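Local structure of beta-galactosidase/beta-glucuronidase (Faecalibacterium prausnitzii L2-6, 6MVF) at residues R88-L94 / I118-T124; D99-N105 / N132-V138. The protein is an FMN-binding beta-glucuronidase of glycoside hydrolase family 2 from a human gut bacterium, probably hydrolysing terminal beta-linked sugar residues. All coordinates share one frame; numbering follows the deposited sequence.

Contact 1: R88-L94 / I118-T124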
loop_
_atom_site.group_PDB
_atom_site.type_symbol
_atom_site.label_atom_id
_atom_site.label_comp_id
_atom_site.label_asym_id
_atom_site.label_seq_id
_atom_site.Cartn_x
_atom_site.Cartn_y
_atom_site.Cartn_z
ATOM N N ARG A 88 -29.708 -5.904 15.584
ATOM C CA ARG A 88 -30.082 -4.522 15.822
ATOM C C ARG A 88 -29.307 -3.626 14.868
ATOM O O ARG A 88 -28.203 -3.963 14.425
ATOM C CB ARG A 88 -29.826 -4.134 17.283
ATOM C CG ARG A 88 -30.402 -5.164 18.245
ATOM C CD ARG A 88 -30.864 -4.569 19.553
ATOM N NE ARG A 88 -31.881 -3.533 19.383
ATOM C CZ ARG A 88 -33.144 -3.774 19.053
ATOM N NH1 ARG A 88 -33.546 -5.014 18.831
ATOM N NH2 ARG A 88 -34.001 -2.773 18.947
ATOM N N VAL A 89 -29.923 -2.499 14.521
ATOM C CA VAL A 89 -29.364 -1.550 13.572
ATOM C C VAL A 89 -29.332 -0.183 14.229
ATOM O O VAL A 89 -30.326 0.247 14.825
ATOM C CB VAL A 89 -30.178 -1.499 12.268
ATOM C CG1 VAL A 89 -29.517 -0.541 11.262
ATOM C CG2 VAL A 89 -30.361 -2.925 11.708
ATOM N N TYR A 90 -28.192 0.489 14.135
ATOM C CA TYR A 90 -28.002 1.808 14.712
ATOM C C TYR A 90 -27.458 2.736 13.639
ATOM O O TYR A 90 -26.622 2.326 12.829
ATOM C CB TYR A 90 -27.029 1.762 15.904
ATOM C CG TYR A 90 -27.622 1.322 17.231
ATOM C CD1 TYR A 90 -27.850 -0.029 17.520
ATOM C CD2 TYR A 90 -27.911 2.257 18.217
ATOM C CE1 TYR A 90 -28.390 -0.419 18.759
ATOM C CE2 TYR A 90 -28.431 1.875 19.454
ATOM C CZ TYR A 90 -28.672 0.550 19.723
ATOM O OH TYR A 90 -29.199 0.214 20.955
ATOM N N VAL A 91 -27.930 3.978 13.620
ATOM C CA VAL A 91 -27.289 5.023 12.826
ATOM C C VAL A 91 -26.441 5.857 13.769
ATOM O O VAL A 91 -26.866 6.179 14.884
ATOM C CB VAL A 91 -28.296 5.895 12.042
ATOM C CG1 VAL A 91 -29.314 6.522 12.952
ATOM C CG2 VAL A 91 -27.564 6.972 11.303
ATOM N N GLU A 92 -25.216 6.161 13.344
ATOM C CA GLU A 92 -24.263 6.925 14.139
ATOM C C GLU A 92 -23.853 8.160 13.343
ATOM O O GLU A 92 -23.220 8.043 12.290
ATOM C CB GLU A 92 -23.062 6.059 14.495
ATOM C CG GLU A 92 -21.879 6.802 15.057
ATOM C CD GLU A 92 -20.746 5.862 15.446
ATOM O OE1 GLU A 92 -20.760 5.360 16.606
ATOM O OE2 GLU A 92 -19.848 5.618 14.590
ATOM N N VAL A 93 -24.236 9.340 13.838
ATOM C CA VAL A 93 -23.816 10.628 13.288
ATOM C C VAL A 93 -22.626 11.116 14.104
ATOM O O VAL A 93 -22.717 11.229 15.334
ATOM C CB VAL A 93 -24.958 11.657 13.326
ATOM C CG1 VAL A 93 -24.479 13.013 12.801
ATOM C CG2 VAL A 93 -26.178 11.153 12.540
ATOM N N LEU A 94 -21.505 11.406 13.439
ATOM C CA LEU A 94 -20.303 11.755 14.200
ATOM C C LEU A 94 -20.280 13.225 14.597
ATOM O O LEU A 94 -19.500 13.593 15.486
ATOM C CB LEU A 94 -19.029 11.389 13.417
ATOM C CG LEU A 94 -18.876 9.890 13.106
ATOM C CD1 LEU A 94 -17.717 9.586 12.125
ATOM C CD2 LEU A 94 -18.755 9.068 14.380
ATOM N N ILE A 118 -20.766 13.020 18.919
ATOM C CA ILE A 118 -21.391 11.854 18.311
ATOM C C ILE A 118 -22.752 11.637 18.954
ATOM O O ILE A 118 -22.922 11.806 20.171
ATOM C CB ILE A 118 -20.480 10.622 18.492
ATOM C CG1 ILE A 118 -19.154 10.817 17.770
ATOM C CG2 ILE A 118 -21.138 9.327 18.021
ATOM C CD1 ILE A 118 -18.054 9.926 18.298
ATOM N N PHE A 119 -23.740 11.280 18.144
ATOM C CA PHE A 119 -24.987 10.790 18.711
ATOM C C PHE A 119 -25.478 9.629 17.859
ATOM O O PHE A 119 -25.172 9.554 16.659
ATOM C CB PHE A 119 -26.029 11.905 18.836
ATOM C CG PHE A 119 -26.391 12.543 17.538
ATOM C CD1 PHE A 119 -25.650 13.601 17.037
ATOM C CD2 PHE A 119 -27.497 12.106 16.822
ATOM C CE1 PHE A 119 -26.010 14.203 15.835
ATOM C CE2 PHE A 119 -27.846 12.692 15.628
ATOM C CZ PHE A 119 -27.112 13.736 15.133
ATOM N N ARG A 120 -26.191 8.696 18.505
ATOM C CA ARG A 120 -26.650 7.469 17.857
ATOM C C ARG A 120 -28.144 7.279 18.068
ATOM O O ARG A 120 -28.763 7.916 18.928
ATOM C CB ARG A 120 -25.911 6.227 18.372
ATOM C CG ARG A 120 -24.425 6.359 18.345
ATOM C CD ARG A 120 -23.753 5.024 18.542
ATOM N NE ARG A 120 -22.316 5.194 18.737
ATOM C CZ ARG A 120 -21.719 5.235 19.925
ATOM N NH1 ARG A 120 -22.430 5.099 21.052
ATOM N NH2 ARG A 120 -20.406 5.404 19.978
ATOM N N ALA A 121 -28.708 6.362 17.279
ATOM C CA ALA A 121 -30.133 6.052 17.330
ATOM C C ALA A 121 -30.369 4.603 16.916
ATOM O O ALA A 121 -29.870 4.165 15.873
ATOM C CB ALA A 121 -30.930 7.000 16.427
ATOM N N ASP A 122 -31.116 3.863 17.740
ATOM C CA ASP A 122 -31.524 2.490 17.433
ATOM C C ASP A 122 -32.656 2.544 16.401
ATOM O O ASP A 122 -33.806 2.810 16.729
ATOM C CB ASP A 122 -31.934 1.781 18.721
ATOM C CG ASP A 122 -32.332 0.314 18.514
ATOM O OD1 ASP A 122 -32.367 -0.167 17.360
ATOM O OD2 ASP A 122 -32.611 -0.369 19.535
ATOM N N ILE A 123 -32.343 2.294 15.136
ATOM C CA ILE A 123 -33.344 2.359 14.083
ATOM C C ILE A 123 -33.804 0.968 13.658
ATOM O O ILE A 123 -34.339 0.813 12.566
ATOM C CB ILE A 123 -32.847 3.162 12.874
ATOM C CG1 ILE A 123 -31.683 2.436 12.207
ATOM C CG2 ILE A 123 -32.417 4.546 13.311
ATOM C CD1 ILE A 123 -31.466 2.841 10.783
ATOM N N THR A 124 -33.607 -0.040 14.516
ATOM C CA THR A 124 -33.933 -1.428 14.188
ATOM C C THR A 124 -35.357 -1.556 13.655
ATOM O O THR A 124 -35.584 -2.047 12.539
ATOM C CB THR A 124 -33.765 -2.317 15.435
ATOM O OG1 THR A 124 -32.432 -2.204 15.944
ATOM C CG2 THR A 124 -34.068 -3.783 15.109
#

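Contact 2: D99-N105 / N132-V138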
loop_
_atom_site.group_PDB
_atom_site.type_symbol
_atom_site.label_atom_id
_atom_site.label_comp_id
_atom_site.label_asym_id
_atom_site.label_seq_id
_atom_site.Cartn_x
_atom_site.Cartn_y
_atom_site.Cartn_z
ATOM N N ASP A 99 -27.818 21.410 15.008
ATOM C CA ASP A 99 -29.058 20.850 15.528
ATOM C C ASP A 99 -29.568 19.877 14.482
ATOM O O ASP A 99 -29.503 20.180 13.288
ATOM C CB ASP A 99 -30.079 21.969 15.783
ATOM C CG ASP A 99 -31.233 21.539 16.676
ATOM O OD1 ASP A 99 -31.293 20.347 17.054
ATOM O OD2 ASP A 99 -32.089 22.403 17.002
ATOM N N ALA A 100 -30.049 18.707 14.905
ATOM C CA ALA A 100 -30.322 17.653 13.937
ATOM C C ALA A 100 -31.571 16.853 14.285
ATOM O O ALA A 100 -31.944 16.716 15.454
ATOM C CB ALA A 100 -29.139 16.692 13.801
ATOM N N THR A 101 -32.204 16.314 13.238
ATOM C CA THR A 101 -33.297 15.352 13.353
ATOM C C THR A 101 -33.039 14.222 12.371
ATOM O O THR A 101 -32.779 14.479 11.192
ATOM C CB THR A 101 -34.666 15.993 13.055
ATOM O OG1 THR A 101 -34.940 17.028 14.008
ATOM C CG2 THR A 101 -35.760 14.944 13.148
ATOM N N VAL A 102 -33.113 12.979 12.843
ATOM C CA VAL A 102 -32.876 11.809 12.000
ATOM C C VAL A 102 -34.206 11.101 11.763
ATOM O O VAL A 102 -34.933 10.792 12.714
ATOM C CB VAL A 102 -31.837 10.854 12.625
ATOM C CG1 VAL A 102 -31.546 9.672 11.684
ATOM C CG2 VAL A 102 -30.543 11.591 12.934
ATOM N N LYS A 103 -34.522 10.838 10.498
ATOM C CA LYS A 103 -35.706 10.070 10.125
ATOM C C LYS A 103 -35.298 8.865 9.295
ATOM O O LYS A 103 -34.485 8.984 8.369
ATOM C CB LYS A 103 -36.706 10.910 9.326
ATOM C CG LYS A 103 -37.547 11.866 10.130
ATOM C CD LYS A 103 -38.275 12.802 9.179
ATOM C CE LYS A 103 -39.014 13.900 9.918
ATOM N NZ LYS A 103 -38.855 15.215 9.239
ATOM N N VAL A 104 -35.874 7.710 9.614
ATOM C CA VAL A 104 -35.740 6.514 8.793
ATOM C C VAL A 104 -37.117 6.181 8.231
ATOM O O VAL A 104 -38.085 6.023 8.988
ATOM C CB VAL A 104 -35.158 5.337 9.587
ATOM C CG1 VAL A 104 -35.109 4.091 8.716
ATOM C CG2 VAL A 104 -33.774 5.692 10.087
ATOM N N ASN A 105 -37.206 6.092 6.897
ATOM C CA ASN A 105 -38.456 5.773 6.210
ATOM C C ASN A 105 -39.617 6.618 6.739
ATOM O O ASN A 105 -40.709 6.120 7.006
ATOM C CB ASN A 105 -38.774 4.281 6.333
ATOM C CG ASN A 105 -37.732 3.388 5.683
ATOM O OD1 ASN A 105 -37.193 3.689 4.604
ATOM N ND2 ASN A 105 -37.451 2.264 6.335
ATOM N N ASN A 132 -33.826 1.221 2.316
ATOM C CA ASN A 132 -34.477 2.100 3.276
ATOM C C ASN A 132 -34.075 3.528 2.931
ATOM O O ASN A 132 -33.128 3.749 2.176
ATOM C CB ASN A 132 -34.089 1.757 4.733
ATOM C CG ASN A 132 -34.544 0.371 5.153
ATOM O OD1 ASN A 132 -35.447 0.220 5.984
ATOM N ND2 ASN A 132 -33.922 -0.655 4.579
ATOM N N GLU A 133 -34.797 4.507 3.471
ATOM C CA GLU A 133 -34.438 5.913 3.291
ATOM C C GLU A 133 -34.018 6.540 4.618
ATOM O O GLU A 133 -34.711 6.404 5.632
ATOM C CB GLU A 133 -35.584 6.706 2.663
ATOM C CG GLU A 133 -35.389 6.945 1.156
ATOM C CD GLU A 133 -34.459 8.135 0.833
ATOM O OE1 GLU A 133 -34.526 9.177 1.535
ATOM O OE2 GLU A 133 -33.664 8.032 -0.137
ATOM N N LEU A 134 -32.876 7.218 4.598
ATOM C CA LEU A 134 -32.317 7.911 5.752
ATOM C C LEU A 134 -32.356 9.414 5.497
ATOM O O LEU A 134 -31.845 9.887 4.470
ATOM C CB LEU A 134 -30.880 7.442 6.009
ATOM C CG LEU A 134 -30.015 8.086 7.090
ATOM C CD1 LEU A 134 -30.702 7.958 8.410
ATOM C CD2 LEU A 134 -28.629 7.428 7.143
ATOM N N THR A 135 -32.963 10.157 6.433
ATOM C CA THR A 135 -33.164 11.602 6.312
ATOM C C THR A 135 -32.619 12.286 7.558
ATOM O O THR A 135 -33.028 11.952 8.674
ATOM C CB THR A 135 -34.655 11.932 6.126
ATOM O OG1 THR A 135 -35.152 11.258 4.961
ATOM C CG2 THR A 135 -34.873 13.424 5.954
ATOM N N ILE A 136 -31.694 13.231 7.377
ATOM C CA ILE A 136 -31.124 13.997 8.488
ATOM C C ILE A 136 -31.336 15.484 8.212
ATOM O O ILE A 136 -30.688 16.066 7.331
ATOM C CB ILE A 136 -29.636 13.696 8.708
ATOM C CG1 ILE A 136 -29.402 12.191 8.850
ATOM C CG2 ILE A 136 -29.131 14.440 9.954
ATOM C CD1 ILE A 136 -27.955 11.749 8.593
ATOM N N GLU A 137 -32.241 16.098 8.969
ATOM C CA GLU A 137 -32.413 17.543 8.946
ATOM C C GLU A 137 -31.382 18.169 9.864
ATOM O O GLU A 137 -31.286 17.792 11.033
ATOM C CB GLU A 137 -33.818 17.930 9.407
ATOM C CG GLU A 137 -34.891 17.799 8.346
ATOM C CD GLU A 137 -36.261 18.295 8.813
ATOM O OE1 GLU A 137 -37.263 17.591 8.521
ATOM O OE2 GLU A 137 -36.326 19.379 9.459
ATOM N N VAL A 138 -30.621 19.126 9.339
ATOM C CA VAL A 138 -29.559 19.796 10.077
ATOM C C VAL A 138 -29.776 21.302 9.991
ATOM O O VAL A 138 -30.012 21.836 8.907
ATOM C CB VAL A 138 -28.174 19.423 9.518
ATOM C CG1 VAL A 138 -27.065 20.122 10.304
ATOM C CG2 VAL A 138 -27.995 17.933 9.526
#

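Contact 1: R88-L94 / I118-T124
D122 lies against one face of the Y90 ring, its CA 3.9 Å from the ring centroid and its carboxylate stacked only 19° from the ring plane. V93 likewise sets CB over a face of the F119 ring, 3.8 Å from the centroid, a CH-pi contact on the other side of the sheet. At the edge of the R88 guanidinium, in its plane, is D122 OD2; T124 OG1 lies over one face. Because R88 NE and NH2 both point at D122 OD2, NH2 from 2.8 Å, the grip is side-on and ends on one oxygen; the two planes stand 83° apart. D122 OD1 accepts from T124 N, an Asx turn at the end of strand 119-122, and T124 OG1 receives V89 N at 2.9 Å. E92 swings CG opposite its backbone N (chi1 168°) and runs beside the extended R120, whose NE reaches the anti lone pair of E92 OE1 at 2.6 Å in a nearly straight bond. Backbone pairs V91–A121 and V93–F119 knit the antiparallel strands. Beta-branched V91 and V93 and flat F119 suit the buried face, charged pairs the partly exposed one. Strand 163-168 flanks 88-93, E92 OE2 bonding N164; Y90 OH reaches D176, and R120 reaches L175 O and G180 O. V91, F119 and I123 touch strand 99-104, A121 and I123 strand 107-113, whose H112 stacks on F119.

Contact 2: D99-N105 / N132-V138
Strands 99-104 and 132-138 form an antiparallel pair inside a sheet of the domain assigned to sugar binding in family 2 glycosidases, one face oily and the other polar. Reciprocal backbone bonds join T101 with E137 and K103 with T135; K103 N to T135 O measures 2.6 Å. On the face of A100, V102, V104, L134, I136 and V138, small and branched aliphatic residues suit a buried surface. The L134 side chain leaves with CG turned directly away from the backbone N (chi1 175°), which brings CD1 within 3.8 Å of V102 CG1 and near V104 CG2. F77 of the adjoining strand 70-78 and W34 of strand 34-37 touch L134, W34 also touching I136. The topology is that of a beta-sandwich, the jelly-roll-like fold of the family's sugar-binding domain, and this apolar face turns inward between its two sheets. The partly exposed face holds T101, K103, T135 and E137, where beta-branched threonines favour extended backbone and long charged chains can reach solvent. There K103 NZ meets E137 OE1 at 2.9 Å, a salt bridge whose hydrogen bond is weak, bridging diagonally past T135.

At the strand end N105 takes a positive phi (48°), a conformation asparagine tolerates well, and its amide works twice: OD1 accepts E133 N at 2.8 Å, and ND2 donates to N132 OD1 at 2.9 Å, the two amide planes 31° apart. N105 N bonds E133 O, one step beyond the paired strand residues. N105 ND2 also reaches L126 O, and N132 ND2 reaches R128 O. Were N105 replaced by an alanine, E133 N would probably lose its acceptor and N132 OD1 one of its donors. E133 OE2 turns to T76.

Overall arrangement
Contacts 1 and 2 belong to the two facing sheets of one beta-sandwich, their centres 11 Å apart. Strand 88-93 is followed by 99-104, and 119-122 by 131-139, so the segments of the two contacts alternate along the chain. Across the interior, I123 CG2 lies 3.7 Å from V104 CG2, F119 CZ lies 3.8 Å from A100 CB, and V91 CG1 lies 4.1 Å from V102 CG1. Only contact 1 approaches the flavin: the R120 side chain is about 7 Å from the bound FMN and about 7 Å from the side chain of Y177, and the Y90 side chain is about 6 Å from that of D174. Contact 2 lies away from that site, behind the shared apolar interior.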